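ATP phosphoribosyltransferase regulatory subunit (Thermotoga maritima, PDB 1USY) serves with HisG in the first step of histidine biosynthesis, where it probably allows feedback regulation of ATP phosphoribosyltransferase by histidine. Local coordinates at residues Leu110-Glu115 with Phe211-Phe216; Glu122-Glu128 with Phe239-Ser245; Ser183-Pro189 with Val221-Thr226; Leu249-Gly253 with Gly265-Phe269. Residues are numbered along the deposited sequence.

Contact 1 (Leu110-Glu115 with Phe211-Phe216); sequences LEIIVE and FLQEKF
Two helical segments, Leu110-Glu115 and Phe211-Phe216, run side by side with their axes 11.1 Å apart at closest approach and cross at -48°. CA of Glu111 lies 7.4 Å from CA of Leu212, and CA of Glu115 lies 7.8 Å from CA of Phe216. The second helix ends here: Phe216 leaves helical angles (-123/81) although its N still bonds Leu212 O at 2.7 Å. Leu110 CD1 meets Leu212 CD1 at 3.8 Å, and Val114 (chi1 t) sets CG2 4.1 Å from Leu212 CD2. Phe216, chi1 m, offers a ring face to Val114: CG1 stands 3.5 Å from the ring centroid, 10° off the normal, a CH-pi contact. Glu115 CB is 3.7 Å from Phe216 CE2. The Phe211 ring, chi1 t, instead turns its edge to Glu111 CB, 3.5 Å from CE1. Charge comes last: Glu111 OE1 reaches Lys215 NZ at 3.5 Å in a salt bridge, while Glu115 OE2 pairs with Lys15. These are two helices packed on one side of the central sheet, with Leu212 and Val114 both touching Val127. No hydrogen bond joins the segments, so their association rests on apolar and aromatic packing plus one rather long ion pair.

Contact 2 (Glu122-Glu128 with Phe239-Ser245); sequences EGPVIVE and FTIYDTS
Glu128, Tyr242 and Ile126, which lose the most surface here, share one face of antiparallel strands 125-128 and 239-243, axes 4.7 Å apart at 163°. Ile126 and Tyr242 form a hydrogen-bonded pair, N to O 2.9 Å both ways. Glu128 and Thr240 form the next, N to O 2.9 Å and O to N 3.0 Å. Val125-Asp243 and Val127-Ile241 are non-hydrogen-bonded pairs. Tyr242 (chi1 m) lays its ring edge beside Glu128 CB and donates from OH to Glu128 OE1, 3.1 Å. Glu128 (chi1, chi2 t) carries OE2 to Arg187 and to Arg181 of the ATP phosphoribosyltransferase chain. Ile126, chi1 m, puts CD1 3.7 Å from Thr244 CG2; Thr244 OG1 donates to Pro124 O at 2.8 Å. At the strand end Asp243 OD1, less certainly placed, accepts from Ser245 N at 3.2 Å, an Asx turn, and OD2 from Ser246 N. On the other face Val127 CG2 meets Ile241 CD1 at 4.2 Å under helix 103-120, as in the mostly antiparallel, helix-backed sheet of class II aminoacyl-tRNA synthetases.

Contact 3 (Ser183-Pro189 with Val221-Thr226); sequences SIYRRSP and VEIDLT. With HIS (histidine), chain M.
Arg187 is the side chain to build first. From a loop backbone at -86/-10 it takes chi1 m, chi2 t and chi3 p, which sets the guanidinium between Glu222 and Asp224, both acids at its edge. NE and NH2 both donate to Glu222 OE2 at 2.8 Å, and NH1 makes a weak bond to Asp224 OD2 at 3.1 Å; together they form a salt-bridge network. NH1 also donates to Ser183 O, 2.9 Å away, within its own segment, though the place of that oxygen is less sure. Glu222 reaches the arginine with chi1 at 7°, between the usual wells, and chi2 t. The backbone adds a bond from Ile223 N to Arg187 O, 2.6 Å, with CA of Arg187 4.6 Å from CA of Ile223. The contact ties the end of helix 174-185 to strand 220-223, an outermost strand of the central sheet in this chain, and Glu128 and Lys157 extend the charge network. Where that strand ends, Asp224 (chi1 t) makes an Asx turn: OD1 accepts from Thr226 N at 2.7 Å and, very short, from Thr226 OG1 at 2.4 Å. Ser183 sets CB 3.6 Å from Asp224 OD1. Pro189 packs CG 3.8 Å from Val221 CG2. Ile184, pointing away from the strand, instead places CD1 3.2 Å from CA of the bound histidine, and Tyr185 OH lies 3.8 Å from the ligand's NE2.

Contact 4 (Leu249-Gly253 with Gly265-Phe269); sequences LVAAG and GGSIF
This is a beta hairpin within the central sheet: strands 249-253 and 265-269 run antiparallel, axes 4.5 Å apart at closest approach and 165° between directions. Leu249, chi1 t, sends CD2 to within 3.9 Å of Phe269 CE2. At Val250 the backbone departs from regular strand angles (-124/-17), because Val250 and Ala251 together face Ile241 in a classic beta bulge; Val250 O still accepts from Phe269 N at 2.9 Å. Ala251 faces Ile268 in a non-hydrogen-bonded pair, CA to CA 4.2 Å, its CB 4.0 Å from Ile268 CG1 on the face that packs against Ile113 of helix 103-120. Ala252 is hydrogen-bonded to Ser267 both ways, N to O 3.1 Å and O to N 2.9 Å, and its CB lies 4.3 Å from CZ of Phe269, whose chi1 near -37° brings the ring across the strand. Ser267 OG bonds to Gln92 and Tyr75. Gly253 pairs with Gly266 so closely that a CB on Gly253 would clash; the two CA atoms are just 3.7 Å apart.

In the fold
Contacts 2 and 4 are steps across one sheet, joined through Ile241, whose backbone meets Val250 and Ala251; both are ladders of main-chain hydrogen bonds. Contact 1 lies over that sheet and has none across it: Leu110 and Ile113 pack on Phe239, and Ile113 also touches Ala251 and Ile268, so one helix spans contacts 2 and 4. Contact 3 adds the strand beyond 125-131, with Val127 O probably bonded to Glu222 N, and is the most ionic, Arg187 reaching Glu128 of contact 2. All four are mostly buried. Contact 4 is nearest the chain centre, about 7 Å; contact 3, its centre about 16 Å from the chain's centre, adjoins bound histidine and, like contact 2, the ATP phosphoribosyltransferase chain.

Contact 1 (Leu110-Glu115 with Phe211-Phe216)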
# COMPACT_ATOMS: atom_id res chain seq x y z
N LEU B 110 -14.20 -27.40 -27.02
CA LEU B 110 -13.84 -28.68 -26.43
C LEU B 110 -12.81 -29.36 -27.29
O LEU B 110 -11.87 -29.96 -26.78
CB LEU B 110 -15.05 -29.60 -26.35
CG LEU B 110 -15.76 -29.75 -25.01
CD1 LEU B 110 -16.70 -30.86 -25.19
CD2 LEU B 110 -14.80 -30.02 -23.88
N GLU B 111 -13.00 -29.28 -28.59
CA GLU B 111 -12.22 -30.11 -29.47
C GLU B 111 -10.77 -29.67 -29.41
O GLU B 111 -9.88 -30.51 -29.28
CB GLU B 111 -12.85 -30.18 -30.86
CG GLU B 111 -12.04 -29.61 -32.01
CD GLU B 111 -10.81 -30.43 -32.31
OE1 GLU B 111 -10.96 -31.67 -32.43
OE2 GLU B 111 -9.70 -29.84 -32.40
N ILE B 112 -10.54 -28.36 -29.42
CA ILE B 112 -9.18 -27.81 -29.26
C ILE B 112 -8.55 -28.09 -27.87
O ILE B 112 -7.41 -28.54 -27.81
CB ILE B 112 -9.18 -26.30 -29.58
CG1 ILE B 112 -9.65 -26.06 -30.99
CG2 ILE B 112 -7.81 -25.68 -29.38
CD1 ILE B 112 -10.00 -24.61 -31.23
N ILE B 113 -9.28 -27.85 -26.78
CA ILE B 113 -8.75 -28.06 -25.44
C ILE B 113 -8.41 -29.55 -25.26
O ILE B 113 -7.31 -29.90 -24.85
CB ILE B 113 -9.72 -27.57 -24.31
CG1 ILE B 113 -9.88 -26.05 -24.23
CG2 ILE B 113 -9.23 -28.04 -22.94
CD1 ILE B 113 -8.89 -25.24 -24.93
N VAL B 114 -9.36 -30.43 -25.59
CA VAL B 114 -9.13 -31.88 -25.44
C VAL B 114 -7.95 -32.31 -26.32
O VAL B 114 -7.03 -32.99 -25.82
CB VAL B 114 -10.40 -32.73 -25.80
CG1 VAL B 114 -10.06 -34.22 -25.99
CG2 VAL B 114 -11.50 -32.54 -24.77
N GLU B 115 -7.98 -31.96 -27.61
CA GLU B 115 -6.89 -32.36 -28.51
C GLU B 115 -5.55 -31.85 -27.98
O GLU B 115 -4.54 -32.60 -28.01
CB GLU B 115 -7.09 -31.86 -29.93
CG GLU B 115 -5.93 -32.20 -30.84
CD GLU B 115 -6.08 -31.63 -32.22
OE1 GLU B 115 -7.20 -31.25 -32.59
OE2 GLU B 115 -5.08 -31.57 -32.96
N PHE B 211 -19.56 -36.64 -29.71
CA PHE B 211 -18.57 -35.85 -30.42
C PHE B 211 -17.15 -36.22 -29.94
O PHE B 211 -16.26 -36.52 -30.74
CB PHE B 211 -18.80 -34.36 -30.20
CG PHE B 211 -17.77 -33.51 -30.92
CD1 PHE B 211 -16.66 -33.04 -30.23
CD2 PHE B 211 -17.93 -33.20 -32.28
CE1 PHE B 211 -15.70 -32.26 -30.88
CE2 PHE B 211 -16.97 -32.42 -32.94
CZ PHE B 211 -15.86 -31.95 -32.23
N LEU B 212 -16.95 -36.19 -28.63
CA LEU B 212 -15.63 -36.49 -28.04
C LEU B 212 -15.21 -37.96 -28.28
O LEU B 212 -14.07 -38.24 -28.67
CB LEU B 212 -15.65 -36.23 -26.53
CG LEU B 212 -15.77 -34.74 -26.17
CD1 LEU B 212 -15.51 -34.47 -24.68
CD2 LEU B 212 -14.78 -33.85 -26.93
N GLN B 213 -16.13 -38.87 -28.05
CA GLN B 213 -15.86 -40.32 -28.20
C GLN B 213 -15.43 -40.68 -29.63
O GLN B 213 -14.46 -41.41 -29.85
CB GLN B 213 -17.10 -41.15 -27.86
CG GLN B 213 -16.94 -41.91 -26.54
CD GLN B 213 -18.23 -42.58 -26.09
OE1 GLN B 213 -19.25 -42.48 -26.77
NE2 GLN B 213 -18.25 -43.27 -24.96
N GLU B 214 -16.14 -40.16 -30.62
CA GLU B 214 -15.80 -40.47 -32.01
C GLU B 214 -14.43 -39.93 -32.44
O GLU B 214 -13.63 -40.65 -33.05
CB GLU B 214 -16.76 -39.87 -33.01
N LYS B 215 -14.20 -38.67 -32.12
CA LYS B 215 -12.96 -37.96 -32.49
C LYS B 215 -11.78 -38.33 -31.58
O LYS B 215 -10.61 -38.29 -32.01
CB LYS B 215 -13.19 -36.46 -32.41
CG LYS B 215 -12.06 -35.66 -33.04
CD LYS B 215 -12.49 -34.90 -34.30
CE LYS B 215 -11.29 -34.30 -35.02
NZ LYS B 215 -10.03 -34.52 -34.30
N PHE B 216 -11.93 -38.69 -30.33
CA PHE B 216 -10.81 -39.05 -29.45
C PHE B 216 -10.93 -40.46 -28.87
O PHE B 216 -11.36 -40.62 -27.73
CB PHE B 216 -10.66 -38.01 -28.34
CG PHE B 216 -10.52 -36.63 -28.85
CD1 PHE B 216 -11.60 -35.78 -28.85
CD2 PHE B 216 -9.31 -36.20 -29.36
CE1 PHE B 216 -11.46 -34.47 -29.33
CE2 PHE B 216 -9.17 -34.91 -29.84
CZ PHE B 216 -10.25 -34.05 -29.83

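Contact 2 (Glu122-Glu128 with Phe239-Ser245)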
# COMPACT_ATOMS: atom_id res chain seq x y z
N GLU B 122 1.23 -36.72 -21.03
CA GLU B 122 1.60 -38.05 -21.45
C GLU B 122 0.39 -38.89 -21.32
O GLU B 122 0.03 -39.65 -22.22
CB GLU B 122 2.71 -38.63 -20.57
CG GLU B 122 4.02 -38.86 -21.33
CD GLU B 122 4.91 -37.61 -21.35
OE1 GLU B 122 4.77 -36.78 -22.29
OE2 GLU B 122 5.76 -37.46 -20.43
N GLY B 123 -0.27 -38.70 -20.19
CA GLY B 123 -1.01 -39.77 -19.56
C GLY B 123 -2.22 -40.02 -20.36
O GLY B 123 -2.61 -39.14 -21.12
N PRO B 124 -2.82 -41.19 -20.21
CA PRO B 124 -4.16 -41.43 -20.73
C PRO B 124 -5.05 -40.39 -20.04
O PRO B 124 -5.09 -40.38 -18.80
CB PRO B 124 -4.48 -42.86 -20.28
CG PRO B 124 -3.18 -43.46 -19.98
CD PRO B 124 -2.27 -42.35 -19.51
N VAL B 125 -5.68 -39.50 -20.81
CA VAL B 125 -6.44 -38.43 -20.20
C VAL B 125 -7.90 -38.80 -20.04
O VAL B 125 -8.42 -39.63 -20.79
CB VAL B 125 -6.21 -37.02 -20.91
CG1 VAL B 125 -4.73 -36.78 -21.21
CG2 VAL B 125 -7.04 -36.83 -22.17
N ILE B 126 -8.55 -38.21 -19.03
CA ILE B 126 -9.98 -38.35 -18.78
C ILE B 126 -10.67 -36.99 -18.97
O ILE B 126 -10.27 -36.00 -18.38
CB ILE B 126 -10.22 -38.91 -17.34
CG1 ILE B 126 -9.66 -40.32 -17.20
CG2 ILE B 126 -11.69 -38.94 -16.96
CD1 ILE B 126 -9.50 -40.80 -15.70
N VAL B 127 -11.68 -36.95 -19.82
CA VAL B 127 -12.56 -35.78 -19.99
C VAL B 127 -13.88 -36.02 -19.26
O VAL B 127 -14.67 -36.93 -19.62
CB VAL B 127 -12.86 -35.48 -21.48
CG1 VAL B 127 -13.80 -34.26 -21.60
CG2 VAL B 127 -11.53 -35.26 -22.29
N GLU B 128 -14.09 -35.27 -18.20
CA GLU B 128 -15.26 -35.48 -17.38
C GLU B 128 -16.28 -34.39 -17.75
O GLU B 128 -15.99 -33.21 -17.68
CB GLU B 128 -14.85 -35.46 -15.91
CG GLU B 128 -16.02 -35.43 -14.97
CD GLU B 128 -15.62 -35.24 -13.53
OE1 GLU B 128 -15.42 -34.09 -13.07
OE2 GLU B 128 -15.52 -36.26 -12.84
N PHE B 239 -16.87 -28.97 -18.31
CA PHE B 239 -15.92 -30.04 -18.50
C PHE B 239 -14.66 -29.83 -17.63
O PHE B 239 -14.24 -28.70 -17.40
CB PHE B 239 -15.57 -30.20 -19.98
CG PHE B 239 -14.61 -29.15 -20.48
CD1 PHE B 239 -13.23 -29.36 -20.41
CD2 PHE B 239 -15.07 -27.96 -20.98
CE1 PHE B 239 -12.36 -28.41 -20.86
CE2 PHE B 239 -14.20 -27.03 -21.42
CZ PHE B 239 -12.84 -27.25 -21.37
N THR B 240 -14.11 -30.93 -17.12
CA THR B 240 -12.80 -30.95 -16.50
C THR B 240 -11.93 -32.02 -17.17
O THR B 240 -12.45 -32.98 -17.74
CB THR B 240 -12.96 -31.20 -14.99
OG1 THR B 240 -13.80 -32.35 -14.79
CG2 THR B 240 -13.75 -30.05 -14.34
N ILE B 241 -10.61 -31.84 -17.17
CA ILE B 241 -9.72 -32.85 -17.79
C ILE B 241 -8.63 -33.26 -16.82
O ILE B 241 -7.98 -32.38 -16.19
CB ILE B 241 -9.09 -32.36 -19.12
CG1 ILE B 241 -10.14 -31.91 -20.11
CG2 ILE B 241 -8.36 -33.47 -19.81
CD1 ILE B 241 -9.56 -31.63 -21.49
N TYR B 242 -8.46 -34.58 -16.66
CA TYR B 242 -7.44 -35.12 -15.75
C TYR B 242 -6.38 -35.93 -16.52
O TYR B 242 -6.68 -36.67 -17.50
CB TYR B 242 -8.05 -35.95 -14.61
CG TYR B 242 -9.21 -35.30 -13.88
CD1 TYR B 242 -10.49 -35.28 -14.45
CD2 TYR B 242 -9.05 -34.71 -12.63
CE1 TYR B 242 -11.55 -34.72 -13.81
CE2 TYR B 242 -10.16 -34.09 -11.97
CZ TYR B 242 -11.40 -34.10 -12.58
OH TYR B 242 -12.53 -33.52 -12.00
N ASP B 243 -5.14 -35.80 -16.09
CA ASP B 243 -4.09 -36.66 -16.62
C ASP B 243 -3.84 -37.76 -15.59
O ASP B 243 -3.50 -37.45 -14.48
CB ASP B 243 -2.83 -35.86 -16.91
CG ASP B 243 -1.66 -36.74 -17.30
OD1 ASP B 243 -1.85 -37.71 -18.09
OD2 ASP B 243 -0.49 -36.55 -16.86
N THR B 244 -4.03 -39.03 -15.96
CA THR B 244 -3.80 -40.12 -15.04
C THR B 244 -2.30 -40.25 -14.77
O THR B 244 -1.91 -40.75 -13.74
CB THR B 244 -4.43 -41.49 -15.52
OG1 THR B 244 -3.92 -41.88 -16.81
CG2 THR B 244 -5.88 -41.34 -15.78
N SER B 245 -1.46 -39.76 -15.69
CA SER B 245 0.01 -39.81 -15.53
C SER B 245 0.58 -38.90 -14.43
O SER B 245 1.14 -39.37 -13.45
CB SER B 245 0.69 -39.47 -16.85
OG SER B 245 1.97 -39.99 -16.91
O HOH W 1 1.77 -35.72 -18.03
O HOH W 2 -16.21 -31.85 -15.23

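Contact 3 (Ser183-Pro189 with Val221-Thr226)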
# COMPACT_ATOMS: atom_id res chain seq x y z
N SER B 183 -22.15 -41.10 -10.65
CA SER B 183 -20.92 -40.36 -10.84
C SER B 183 -19.74 -41.21 -10.35
O SER B 183 -18.57 -40.92 -10.67
CB SER B 183 -21.00 -39.01 -10.10
OG SER B 183 -20.50 -39.13 -8.76
N ILE B 184 -20.04 -42.24 -9.55
CA ILE B 184 -19.02 -43.21 -9.16
C ILE B 184 -18.95 -44.43 -10.08
O ILE B 184 -17.86 -44.80 -10.53
CB ILE B 184 -19.12 -43.67 -7.67
CG1 ILE B 184 -18.83 -42.52 -6.70
CG2 ILE B 184 -18.05 -44.74 -7.38
CD1 ILE B 184 -19.85 -42.39 -5.63
N TYR B 185 -20.11 -45.05 -10.33
CA TYR B 185 -20.18 -46.38 -10.95
C TYR B 185 -20.62 -46.45 -12.40
O TYR B 185 -20.31 -47.44 -13.05
CB TYR B 185 -21.13 -47.26 -10.18
CG TYR B 185 -20.63 -47.62 -8.81
CD1 TYR B 185 -21.28 -47.09 -7.66
CD2 TYR B 185 -19.52 -48.46 -8.64
CE1 TYR B 185 -20.82 -47.41 -6.36
CE2 TYR B 185 -19.06 -48.80 -7.37
CZ TYR B 185 -19.73 -48.29 -6.23
OH TYR B 185 -19.29 -48.60 -4.96
N ARG B 186 -21.35 -45.44 -12.88
CA ARG B 186 -21.84 -45.46 -14.27
C ARG B 186 -21.61 -44.16 -15.03
O ARG B 186 -22.55 -43.52 -15.52
CB ARG B 186 -23.32 -45.88 -14.39
CG ARG B 186 -24.07 -46.32 -13.15
CD ARG B 186 -25.04 -47.49 -13.40
NE ARG B 186 -24.37 -48.71 -13.00
CZ ARG B 186 -24.46 -49.94 -13.55
NH1 ARG B 186 -25.25 -50.24 -14.61
NH2 ARG B 186 -23.73 -50.88 -12.98
N ARG B 187 -20.33 -43.81 -15.15
CA ARG B 187 -19.87 -42.56 -15.74
C ARG B 187 -19.72 -42.64 -17.26
O ARG B 187 -19.48 -41.64 -17.94
CB ARG B 187 -18.51 -42.16 -15.10
CG ARG B 187 -18.53 -42.14 -13.59
CD ARG B 187 -17.16 -42.03 -12.94
NE ARG B 187 -16.25 -41.14 -13.64
CZ ARG B 187 -16.09 -39.85 -13.35
NH1 ARG B 187 -16.82 -39.29 -12.38
NH2 ARG B 187 -15.22 -39.12 -14.06
N SER B 188 -19.84 -43.84 -17.78
CA SER B 188 -19.88 -44.07 -19.22
C SER B 188 -21.09 -43.35 -19.86
O SER B 188 -22.22 -43.47 -19.36
CB SER B 188 -20.00 -45.58 -19.46
OG SER B 188 -19.04 -45.99 -20.40
N PRO B 189 -20.88 -42.65 -20.99
CA PRO B 189 -21.97 -41.90 -21.66
C PRO B 189 -23.14 -42.81 -22.02
O PRO B 189 -24.29 -42.36 -22.16
CB PRO B 189 -21.31 -41.38 -22.94
CG PRO B 189 -19.84 -41.35 -22.64
CD PRO B 189 -19.60 -42.51 -21.71
N VAL B 221 -13.97 -40.61 -22.05
CA VAL B 221 -14.98 -39.58 -21.79
C VAL B 221 -15.96 -40.06 -20.74
O VAL B 221 -16.61 -41.09 -20.94
CB VAL B 221 -15.75 -39.09 -23.07
CG1 VAL B 221 -14.81 -38.37 -24.01
CG2 VAL B 221 -16.37 -40.24 -23.82
N GLU B 222 -16.06 -39.34 -19.63
CA GLU B 222 -16.98 -39.76 -18.58
C GLU B 222 -17.94 -38.67 -18.13
O GLU B 222 -17.74 -37.48 -18.35
CB GLU B 222 -16.28 -40.43 -17.38
CG GLU B 222 -14.78 -40.38 -17.42
CD GLU B 222 -14.09 -41.44 -16.59
OE1 GLU B 222 -13.56 -42.39 -17.20
OE2 GLU B 222 -14.02 -41.29 -15.36
N ILE B 223 -19.01 -39.10 -17.51
CA ILE B 223 -20.09 -38.21 -17.20
C ILE B 223 -20.20 -38.11 -15.69
O ILE B 223 -20.24 -39.13 -15.02
CB ILE B 223 -21.37 -38.79 -17.79
CG1 ILE B 223 -21.30 -38.86 -19.33
CG2 ILE B 223 -22.58 -38.05 -17.22
CD1 ILE B 223 -21.73 -37.59 -20.10
N ASP B 224 -20.21 -36.90 -15.17
CA ASP B 224 -20.29 -36.67 -13.71
C ASP B 224 -21.04 -35.38 -13.41
O ASP B 224 -20.60 -34.30 -13.72
CB ASP B 224 -18.89 -36.59 -13.10
CG ASP B 224 -18.91 -36.41 -11.57
OD1 ASP B 224 -19.83 -35.71 -11.03
OD2 ASP B 224 -18.03 -36.94 -10.85
N LEU B 225 -22.20 -35.54 -12.80
CA LEU B 225 -23.14 -34.45 -12.56
C LEU B 225 -23.06 -33.89 -11.13
O LEU B 225 -23.98 -33.16 -10.69
CB LEU B 225 -24.54 -34.97 -12.83
CG LEU B 225 -25.04 -35.18 -14.27
CD1 LEU B 225 -23.99 -34.99 -15.37
CD2 LEU B 225 -25.67 -36.55 -14.37
N THR B 226 -22.02 -34.33 -10.40
CA THR B 226 -21.86 -33.63 -9.13
C THR B 226 -21.21 -32.26 -9.43
O THR B 226 -21.36 -31.71 -10.51
CB THR B 226 -21.00 -34.52 -8.20
OG1 THR B 226 -19.75 -34.81 -8.78
CG2 THR B 226 -21.68 -35.87 -7.90
CA HIS M . -18.01 -41.93 -3.08
C HIS M . -19.27 -41.46 -2.34
CB HIS M . -17.25 -43.02 -2.28
CG HIS M . -17.97 -44.33 -2.18
ND1 HIS M . -19.34 -44.45 -2.27
CD2 HIS M . -17.50 -45.59 -1.99
CE1 HIS M . -19.68 -45.72 -2.14
NE2 HIS M . -18.58 -46.43 -1.97

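Contact 4 (Leu249-Gly253 with Gly265-Phe269)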
# COMPACT_ATOMS: atom_id res chain seq x y z
N LEU B 249 -5.48 -32.45 -12.42
CA LEU B 249 -6.48 -31.75 -13.20
C LEU B 249 -5.73 -30.86 -14.14
O LEU B 249 -4.89 -30.07 -13.72
CB LEU B 249 -7.31 -30.86 -12.28
CG LEU B 249 -8.74 -30.41 -12.61
CD1 LEU B 249 -9.26 -29.47 -11.51
CD2 LEU B 249 -8.88 -29.72 -13.92
N VAL B 250 -6.06 -30.92 -15.42
CA VAL B 250 -5.18 -30.40 -16.46
C VAL B 250 -5.88 -29.34 -17.34
O VAL B 250 -5.24 -28.55 -18.00
CB VAL B 250 -4.63 -31.62 -17.22
CG1 VAL B 250 -4.64 -31.44 -18.71
CG2 VAL B 250 -3.27 -31.98 -16.66
N ALA B 251 -7.21 -29.30 -17.28
CA ALA B 251 -7.99 -28.42 -18.13
C ALA B 251 -9.39 -28.31 -17.53
O ALA B 251 -9.80 -29.18 -16.79
CB ALA B 251 -8.04 -29.02 -19.54
N ALA B 252 -10.08 -27.21 -17.80
CA ALA B 252 -11.45 -26.97 -17.29
C ALA B 252 -12.02 -25.85 -18.11
O ALA B 252 -11.27 -24.93 -18.47
CB ALA B 252 -11.47 -26.58 -15.82
N GLY B 253 -13.32 -25.96 -18.40
CA GLY B 253 -14.05 -24.98 -19.17
C GLY B 253 -15.54 -25.14 -19.05
O GLY B 253 -16.00 -25.81 -18.15
N GLY B 265 -15.92 -21.23 -22.89
CA GLY B 265 -14.50 -21.05 -22.76
C GLY B 265 -13.91 -22.27 -22.15
O GLY B 265 -14.63 -23.11 -21.63
N GLY B 266 -12.60 -22.35 -22.21
CA GLY B 266 -11.86 -23.49 -21.75
C GLY B 266 -10.45 -23.01 -21.52
O GLY B 266 -10.01 -22.09 -22.19
N SER B 267 -9.77 -23.67 -20.60
CA SER B 267 -8.46 -23.33 -20.12
C SER B 267 -7.67 -24.61 -20.03
O SER B 267 -8.20 -25.66 -19.65
CB SER B 267 -8.58 -22.79 -18.69
OG SER B 267 -8.43 -21.39 -18.65
N ILE B 268 -6.38 -24.51 -20.32
CA ILE B 268 -5.47 -25.56 -19.94
C ILE B 268 -4.41 -25.04 -18.99
O ILE B 268 -3.88 -23.93 -19.16
CB ILE B 268 -4.79 -26.13 -21.15
CG1 ILE B 268 -5.76 -26.91 -22.00
CG2 ILE B 268 -3.60 -27.01 -20.73
CD1 ILE B 268 -5.29 -27.04 -23.39
N PHE B 269 -4.07 -25.89 -18.01
CA PHE B 269 -2.98 -25.63 -17.07
C PHE B 269 -1.65 -26.34 -17.39
O PHE B 269 -1.54 -27.56 -17.25
CB PHE B 269 -3.45 -25.96 -15.65
CG PHE B 269 -4.90 -25.61 -15.39
CD1 PHE B 269 -5.32 -24.28 -15.31
CD2 PHE B 269 -5.87 -26.63 -15.20
CE1 PHE B 269 -6.68 -23.92 -15.06
CE2 PHE B 269 -7.23 -26.32 -14.95
CZ PHE B 269 -7.64 -24.93 -14.88